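Local atomic coordinates of salicylaldehyde dehydrogenase NahF (Pseudomonas putida, PDB entry 4JZ6), a protein that probably catalyses the NAD(+)-dependent oxidation of salicylaldehyde to salicylate, a step in the bacterial breakdown of naphthalene. Residues A[287-292]-A[319-324]; A[31-36]-A[222-227]. All coordinates share one frame; numbering follows the deposited sequence.

Interaction 1: residues A[287-292]-A[319-324]. With SO4 (sulfate ion), chain E.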
ATOM      1  N   LYS A 287     -21.350 -29.696  -3.429  1.00 26.56           N
ATOM      2  CA  LYS A 287     -20.435 -29.965  -2.322  1.00 28.69           C
ATOM      3  C   LYS A 287     -19.610 -28.737  -1.946  1.00 25.34           C
ATOM      4  O   LYS A 287     -19.467 -28.406  -0.770  1.00 25.12           O
ATOM      5  CB  LYS A 287     -19.523 -31.156  -2.637  1.00 26.27           C
ATOM      6  CG  LYS A 287     -20.271 -32.469  -2.812  1.00 27.17           C
ATOM      7  CD  LYS A 287     -19.376 -33.682  -2.624  1.00 43.19           C
ATOM      8  CE  LYS A 287     -18.483 -33.940  -3.824  1.00 44.46           C
ATOM      9  NZ  LYS A 287     -17.627 -35.148  -3.613  1.00 49.04           N
ATOM     10  N   ALA A 288     -19.076 -28.053  -2.947  1.00 24.94           N
ATOM     11  CA  ALA A 288     -18.307 -26.845  -2.682  1.00 26.49           C
ATOM     12  C   ALA A 288     -19.218 -25.775  -2.105  1.00 24.26           C
ATOM     13  O   ALA A 288     -18.825 -25.026  -1.211  1.00 23.86           O
ATOM     14  CB  ALA A 288     -17.645 -26.350  -3.946  1.00 23.92           C
ATOM     15  N   ALA A 289     -20.439 -25.710  -2.624  1.00 24.82           N
ATOM     16  CA  ALA A 289     -21.399 -24.716  -2.170  1.00 25.01           C
ATOM     17  C   ALA A 289     -21.763 -24.945  -0.704  1.00 25.20           C
ATOM     18  O   ALA A 289     -21.671 -24.028   0.112  1.00 24.97           O
ATOM     19  CB  ALA A 289     -22.643 -24.733  -3.049  1.00 25.69           C
ATOM     20  N   VAL A 290     -22.162 -26.173  -0.378  1.00 28.29           N
ATOM     21  CA  VAL A 290     -22.524 -26.532   0.993  1.00 26.02           C
ATOM     22  C   VAL A 290     -21.400 -26.208   1.974  1.00 26.23           C
ATOM     23  O   VAL A 290     -21.635 -25.631   3.038  1.00 32.21           O
ATOM     24  CB  VAL A 290     -22.896 -28.018   1.105  1.00 26.64           C
ATOM     25  CG1 VAL A 290     -23.057 -28.419   2.557  1.00 26.95           C
ATOM     26  CG2 VAL A 290     -24.173 -28.285   0.345  1.00 27.35           C
ATOM     27  N   PHE A 291     -20.176 -26.555   1.593  1.00 24.92           N
ATOM     28  CA  PHE A 291     -19.017 -26.333   2.444  1.00 25.48           C
ATOM     29  C   PHE A 291     -18.705 -24.852   2.638  1.00 27.08           C
ATOM     30  O   PHE A 291     -18.594 -24.376   3.773  1.00 23.84           O
ATOM     31  CB  PHE A 291     -17.797 -27.052   1.867  1.00 24.04           C
ATOM     32  CG  PHE A 291     -16.512 -26.723   2.569  1.00 23.47           C
ATOM     33  CD1 PHE A 291     -16.242 -27.233   3.827  1.00 33.44           C
ATOM     34  CD2 PHE A 291     -15.565 -25.920   1.961  1.00 22.83           C
ATOM     35  CE1 PHE A 291     -15.059 -26.935   4.471  1.00 26.70           C
ATOM     36  CE2 PHE A 291     -14.378 -25.620   2.595  1.00 24.52           C
ATOM     37  CZ  PHE A 291     -14.125 -26.126   3.853  1.00 22.53           C
ATOM     38  N   GLY A 292     -18.555 -24.134   1.528  1.00 23.57           N
ATOM     39  CA  GLY A 292     -18.167 -22.735   1.565  1.00 23.12           C
ATOM     40  C   GLY A 292     -19.227 -21.845   2.184  1.00 26.62           C
ATOM     41  O   GLY A 292     -18.917 -20.814   2.773  1.00 23.26           O
ATOM     42  N   ALA A 319     -32.194 -27.407  -6.088  1.00 32.31           N
ATOM     43  CA  ALA A 319     -32.856 -28.536  -5.441  1.00 36.94           C
ATOM     44  C   ALA A 319     -31.873 -29.397  -4.642  1.00 32.46           C
ATOM     45  O   ALA A 319     -32.134 -29.740  -3.490  1.00 35.38           O
ATOM     46  CB  ALA A 319     -33.603 -29.378  -6.464  1.00 33.86           C
ATOM     47  N   ARG A 320     -30.741 -29.737  -5.254  1.00 31.90           N
ATOM     48  CA  ARG A 320     -29.733 -30.550  -4.579  1.00 33.07           C
ATOM     49  C   ARG A 320     -29.129 -29.799  -3.396  1.00 30.73           C
ATOM     50  O   ARG A 320     -28.987 -30.352  -2.305  1.00 32.23           O
ATOM     51  CB  ARG A 320     -28.629 -30.979  -5.550  1.00 31.07           C
ATOM     52  CG  ARG A 320     -29.125 -31.759  -6.753  1.00 68.47           C
ATOM     53  CD  ARG A 320     -27.995 -32.575  -7.364  1.00 73.79           C
ATOM     54  NE  ARG A 320     -28.266 -32.952  -8.749  1.00 79.11           N
ATOM     55  CZ  ARG A 320     -27.351 -33.449  -9.578  1.00 81.35           C
ATOM     56  NH1 ARG A 320     -26.103 -33.631  -9.161  1.00 79.50           N
ATOM     57  NH2 ARG A 320     -27.679 -33.760 -10.826  1.00 83.66           N
ATOM     58  N   PHE A 321     -28.774 -28.539  -3.633  1.00 30.14           N
ATOM     59  CA  PHE A 321     -28.220 -27.662  -2.608  1.00 29.49           C
ATOM     60  C   PHE A 321     -29.142 -27.628  -1.387  1.00 30.02           C
ATOM     61  O   PHE A 321     -28.688 -27.745  -0.246  1.00 29.77           O
ATOM     62  CB  PHE A 321     -28.054 -26.256  -3.189  1.00 30.71           C
ATOM     63  CG  PHE A 321     -27.257 -25.320  -2.328  1.00 31.37           C
ATOM     64  CD1 PHE A 321     -26.372 -25.803  -1.376  1.00 27.89           C
ATOM     65  CD2 PHE A 321     -27.394 -23.945  -2.478  1.00 28.16           C
ATOM     66  CE1 PHE A 321     -25.640 -24.927  -0.585  1.00 30.58           C
ATOM     67  CE2 PHE A 321     -26.669 -23.068  -1.696  1.00 27.56           C
ATOM     68  CZ  PHE A 321     -25.791 -23.557  -0.746  1.00 27.10           C
ATOM     69  N   VAL A 322     -30.439 -27.487  -1.635  1.00 30.81           N
ATOM     70  CA  VAL A 322     -31.412 -27.397  -0.557  1.00 31.44           C
ATOM     71  C   VAL A 322     -31.509 -28.710   0.212  1.00 31.87           C
ATOM     72  O   VAL A 322     -31.606 -28.716   1.442  1.00 32.01           O
ATOM     73  CB  VAL A 322     -32.797 -26.953  -1.080  1.00 37.78           C
ATOM     74  CG1 VAL A 322     -33.907 -27.337  -0.099  1.00 33.18           C
ATOM     75  CG2 VAL A 322     -32.795 -25.455  -1.339  1.00 31.97           C
ATOM     76  N   GLU A 323     -31.457 -29.819  -0.518  1.00 34.65           N
ATOM     77  CA  GLU A 323     -31.522 -31.138   0.091  1.00 36.00           C
ATOM     78  C   GLU A 323     -30.392 -31.305   1.105  1.00 35.97           C
ATOM     79  O   GLU A 323     -30.641 -31.591   2.277  1.00 45.40           O
ATOM     80  CB  GLU A 323     -31.458 -32.222  -0.987  1.00 45.86           C
ATOM     81  CG  GLU A 323     -32.139 -33.527  -0.615  1.00 56.42           C
ATOM     82  CD  GLU A 323     -31.286 -34.396   0.289  1.00 71.93           C
ATOM     83  OE1 GLU A 323     -30.055 -34.464   0.064  1.00 73.69           O
ATOM     84  OE2 GLU A 323     -31.849 -35.010   1.225  1.00 77.89           O
ATOM     85  N   LYS A 324     -29.157 -31.105   0.653  1.00 33.50           N
ATOM     86  CA  LYS A 324     -27.985 -31.217   1.521  1.00 35.52           C
ATOM     87  C   LYS A 324     -28.033 -30.250   2.707  1.00 33.46           C
ATOM     88  O   LYS A 324     -27.725 -30.619   3.844  1.00 32.04           O
ATOM     89  CB  LYS A 324     -26.707 -30.962   0.720  1.00 29.66           C
ATOM     90  CG  LYS A 324     -26.432 -31.973  -0.365  1.00 29.87           C
ATOM     91  CD  LYS A 324     -26.371 -33.381   0.193  1.00 30.45           C
ATOM     92  CE  LYS A 324     -26.001 -34.377  -0.895  1.00 32.10           C
ATOM     93  NZ  LYS A 324     -26.405 -35.770  -0.554  1.00 34.90           N
TER
HETATM   94  S   SO4 E 504     -23.785 -33.852 -12.661  0.75 41.09           S
HETATM   95  O1  SO4 E 504     -25.146 -33.913 -13.192  0.75 43.09           O
HETATM   96  O2  SO4 E 504     -22.936 -34.759 -13.430  0.75 38.29           O
HETATM   97  O3  SO4 E 504     -23.296 -32.486 -12.801  0.75 39.77           O
HETATM   98  O4  SO4 E 504     -23.763 -34.244 -11.250  0.75 31.23           O
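Phe321 lays its ring against Ala289 and Val290 where segments 287-292 and 319-324, from helices 282-294 and 311-327 of the aldehyde dehydrogenase fold, pack with axes 9.8 Å apart at their closest and crossing at -45°. The tight part is apolar and buried. Ala289 CB sits over one ring face, a CH-pi contact 4.2 Å from the centroid and displaced toward the rim; a methyl suits this place because it lets the flat ring approach the helix backbone. Val290 CG2 meets the ring edge instead, 3.7 Å from Phe321 CD1. With CG anti to the backbone N (chi1 -169°), the phenyl reaches across to helix 282-294.

Toward solvent the packing thins to one aliphatic touch, Lys324 CB on Val290 CG2, beyond which the lysine chain bends away at chi2. Arg320 makes no contact with residues 287-292; its side chain passes Ile282 and Val286, and its guanidinium binds a sulfate ion, probably from the crystallisation liquor, as Asn283 N and Arg431 also do. A leucine in place of Arg320 would probably leave Glu316 without its salt-bridge mate and the sulfate with fewer donors. The firmer arginine-sulfate bond, NH1 to O4, is 3.2 Å long and nearly straight at 164°.

Interaction 2: residues A[31-36]-A[222-227]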
ATOM      1  N   SER A  31      -5.192  -3.905  33.573  1.00 42.47           N
ATOM      2  CA  SER A  31      -5.182  -2.623  32.875  1.00 38.89           C
ATOM      3  C   SER A  31      -4.892  -1.506  33.865  1.00 37.68           C
ATOM      4  O   SER A  31      -5.017  -1.695  35.074  1.00 41.75           O
ATOM      5  CB  SER A  31      -6.514  -2.371  32.178  1.00 39.21           C
ATOM      6  OG  SER A  31      -7.547  -2.170  33.127  1.00 46.20           O
ATOM      7  N   SER A  32      -4.522  -0.338  33.352  1.00 36.64           N
ATOM      8  CA  SER A  32      -4.105   0.777  34.200  1.00 41.50           C
ATOM      9  C   SER A  32      -5.195   1.261  35.163  1.00 51.81           C
ATOM     10  O   SER A  32      -4.924   2.062  36.063  1.00 54.47           O
ATOM     11  CB  SER A  32      -3.613   1.940  33.340  1.00 37.29           C
ATOM     12  OG  SER A  32      -4.667   2.455  32.549  1.00 39.66           O
ATOM     13  N   ASP A  33      -6.417   0.773  34.976  1.00 46.82           N
ATOM     14  CA  ASP A  33      -7.526   1.169  35.832  1.00 46.61           C
ATOM     15  C   ASP A  33      -8.171  -0.033  36.515  1.00 46.90           C
ATOM     16  O   ASP A  33      -9.281   0.069  37.043  1.00 49.16           O
ATOM     17  CB  ASP A  33      -8.567   1.942  35.022  1.00 50.28           C
ATOM     18  CG  ASP A  33      -9.064   1.162  33.826  1.00 51.24           C
ATOM     19  OD1 ASP A  33      -8.476   0.104  33.524  1.00 49.71           O
ATOM     20  OD2 ASP A  33     -10.038   1.611  33.183  1.00 53.54           O
ATOM     21  N   GLN A  34      -7.467  -1.165  36.497  1.00 45.44           N
ATOM     22  CA  GLN A  34      -7.945  -2.425  37.081  1.00 50.86           C
ATOM     23  C   GLN A  34      -9.377  -2.784  36.676  1.00 46.74           C
ATOM     24  O   GLN A  34     -10.087  -3.469  37.416  1.00 45.07           O
ATOM     25  CB  GLN A  34      -7.824  -2.419  38.612  1.00 59.17           C
ATOM     26  CG  GLN A  34      -6.417  -2.196  39.140  1.00 66.03           C
ATOM     27  CD  GLN A  34      -6.091  -0.726  39.296  1.00 79.09           C
ATOM     28  OE1 GLN A  34      -6.963   0.083  39.612  1.00 83.42           O
ATOM     29  NE2 GLN A  34      -4.832  -0.370  39.066  1.00 84.50           N
ATOM     30  N   GLN A  35      -9.795  -2.315  35.507  1.00 46.70           N
ATOM     31  CA  GLN A  35     -11.146  -2.560  35.023  1.00 45.44           C
ATOM     32  C   GLN A  35     -11.176  -3.782  34.110  1.00 44.39           C
ATOM     33  O   GLN A  35     -10.193  -4.088  33.429  1.00 37.69           O
ATOM     34  CB  GLN A  35     -11.673  -1.333  34.279  1.00 40.29           C
ATOM     35  CG  GLN A  35     -11.890  -0.121  35.155  1.00 47.53           C
ATOM     36  CD  GLN A  35     -13.353   0.129  35.434  1.00 58.14           C
ATOM     37  OE1 GLN A  35     -13.860  -0.200  36.514  1.00 62.65           O
ATOM     38  NE2 GLN A  35     -14.050   0.715  34.459  1.00 57.98           N
ATOM     39  N   THR A  36     -12.308  -4.477  34.099  1.00 46.97           N
ATOM     40  CA  THR A  36     -12.465  -5.643  33.244  1.00 47.20           C
ATOM     41  C   THR A  36     -13.651  -5.504  32.298  1.00 43.82           C
ATOM     42  O   THR A  36     -14.417  -4.540  32.375  1.00 39.53           O
ATOM     43  CB  THR A  36     -12.635  -6.928  34.071  1.00 38.66           C
ATOM     44  OG1 THR A  36     -13.703  -6.753  35.007  1.00 40.22           O
ATOM     45  CG2 THR A  36     -11.360  -7.242  34.826  1.00 38.74           C
ATOM     46  N   PRO A 222     -15.686  -3.087  23.424  1.00 41.26           N
ATOM     47  CA  PRO A 222     -15.811  -2.433  22.116  1.00 34.87           C
ATOM     48  C   PRO A 222     -16.005  -0.918  22.207  1.00 35.82           C
ATOM     49  O   PRO A 222     -15.729  -0.224  21.233  1.00 41.52           O
ATOM     50  CB  PRO A 222     -17.052  -3.100  21.506  1.00 32.72           C
ATOM     51  CG  PRO A 222     -17.819  -3.622  22.671  1.00 34.90           C
ATOM     52  CD  PRO A 222     -16.785  -4.037  23.676  1.00 35.67           C
ATOM     53  N   ASP A 223     -16.459  -0.419  23.354  1.00 33.75           N
ATOM     54  CA  ASP A 223     -16.658   1.016  23.532  1.00 37.28           C
ATOM     55  C   ASP A 223     -15.319   1.753  23.578  1.00 38.98           C
ATOM     56  O   ASP A 223     -15.270   2.979  23.425  1.00 38.94           O
ATOM     57  CB  ASP A 223     -17.475   1.307  24.800  1.00 39.94           C
ATOM     58  CG  ASP A 223     -16.662   1.143  26.078  1.00 53.31           C
ATOM     59  OD1 ASP A 223     -16.406  -0.013  26.471  1.00 57.08           O
ATOM     60  OD2 ASP A 223     -16.287   2.165  26.699  1.00 58.45           O
ATOM     61  N   ARG A 224     -14.240   0.995  23.781  1.00 33.48           N
ATOM     62  CA  ARG A 224     -12.901   1.566  23.911  1.00 33.15           C
ATOM     63  C   ARG A 224     -12.062   1.361  22.659  1.00 35.12           C
ATOM     64  O   ARG A 224     -11.107   2.101  22.434  1.00 36.40           O
ATOM     65  CB  ARG A 224     -12.165   0.955  25.108  1.00 33.36           C
ATOM     66  CG  ARG A 224     -12.794   1.242  26.460  1.00 34.88           C
ATOM     67  CD  ARG A 224     -11.873   0.803  27.589  1.00 35.29           C
ATOM     68  NE  ARG A 224     -12.439   1.098  28.902  1.00 41.22           N
ATOM     69  CZ  ARG A 224     -11.786   0.946  30.052  1.00 41.41           C
ATOM     70  NH1 ARG A 224     -10.534   0.505  30.054  1.00 41.27           N
ATOM     71  NH2 ARG A 224     -12.384   1.241  31.199  1.00 38.79           N
ATOM     72  N   SER A 225     -12.418   0.352  21.859  1.00 42.45           N
ATOM     73  CA  SER A 225     -11.655  -0.013  20.655  1.00 42.03           C
ATOM     74  C   SER A 225     -11.263   1.163  19.756  1.00 44.06           C
ATOM     75  O   SER A 225     -10.080   1.314  19.442  1.00 42.04           O
ATOM     76  CB  SER A 225     -12.364  -1.102  19.833  1.00 40.46           C
ATOM     77  OG  SER A 225     -12.286  -2.363  20.469  1.00 47.82           O
ATOM     78  N   PRO A 226     -12.242   1.998  19.343  1.00 43.94           N
ATOM     79  CA  PRO A 226     -11.872   3.110  18.460  1.00 43.36           C
ATOM     80  C   PRO A 226     -10.762   3.995  19.016  1.00 42.82           C
ATOM     81  O   PRO A 226      -9.784   4.238  18.312  1.00 45.12           O
ATOM     82  CB  PRO A 226     -13.177   3.908  18.324  1.00 42.27           C
ATOM     83  CG  PRO A 226     -14.084   3.387  19.389  1.00 39.80           C
ATOM     84  CD  PRO A 226     -13.695   1.969  19.582  1.00 38.42           C
ATOM     85  N   GLU A 227     -10.895   4.453  20.257  1.00 41.45           N
ATOM     86  CA  GLU A 227      -9.909   5.379  20.810  1.00 41.64           C
ATOM     87  C   GLU A 227      -8.559   4.721  21.086  1.00 36.68           C
ATOM     88  O   GLU A 227      -7.518   5.372  21.005  1.00 38.79           O
ATOM     89  CB  GLU A 227     -10.442   6.067  22.066  1.00 45.24           C
ATOM     90  CG  GLU A 227     -10.606   5.161  23.262  1.00 48.86           C
ATOM     91  CD  GLU A 227     -10.989   5.934  24.499  1.00 56.44           C
ATOM     92  OE1 GLU A 227     -11.545   5.322  25.442  1.00 60.66           O
ATOM     93  OE2 GLU A 227     -10.731   7.159  24.525  1.00 56.03           O
TER
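Asp33 and Arg224 reach toward each other and join in a salt bridge at the protein surface, tying the type I beta turn 31-34 to the loop leading into helix 225-233. Arg224 spans the distance with a chain extended from CG to NE, a length that suits arginine to this place. Its NH2 gives a hydrogen bond of 3.1 Å to Asp33 OD2, met nearly along the C-O axis, while NH1 adds a weak one. Both nitrogens thus use OD2 alone, which lies 19° out of the guanidinium plane, and the two planes stand 43° apart: this is no flat two-oxygen fork.

Asp33 has CG between the backbone N and carbonyl carbon (chi1 56°), and its carboxylate turns OD1 to Gln35 N, a weak bond of 3.4 Å, and OD2 to the arginine. Short, polar Ser31 suits the turn, since its OG accepts from Gln35 N. Gln35, bent at chi2, crosses the arginine at about a right angle, with NE2 near the guanidinium edge, 3.7 Å from Arg224 NH2. Arg224 NH1 also donates to Ala54 O, so the arginine bridges the turn between strands 27-29 and 36-40, the residues just before helix 56-73, and the start of helix 225-233.

Interactions 1 and 2 lie on opposite sides of the chain's centre, their own centres 43 Å apart and their nearest atoms about 26 Å apart, so they do not touch. Along the chain they come in series: 31-36 pairs with 222-227 before 287-292 pairs with 319-324. Interaction 2, a polar surface tie, joins a loop of the N-terminal four-stranded sheet to the helix following strand 215-218, an outer strand of the six-stranded sheet. Interaction 1, a buried apolar packing, joins two helices whose neighbours in sequence, strands 273-276 and 306-310, lie side by side in the seven-stranded sheet. Each thus joins elements around a different sheet, and both lie away from the salicylaldehyde pockets.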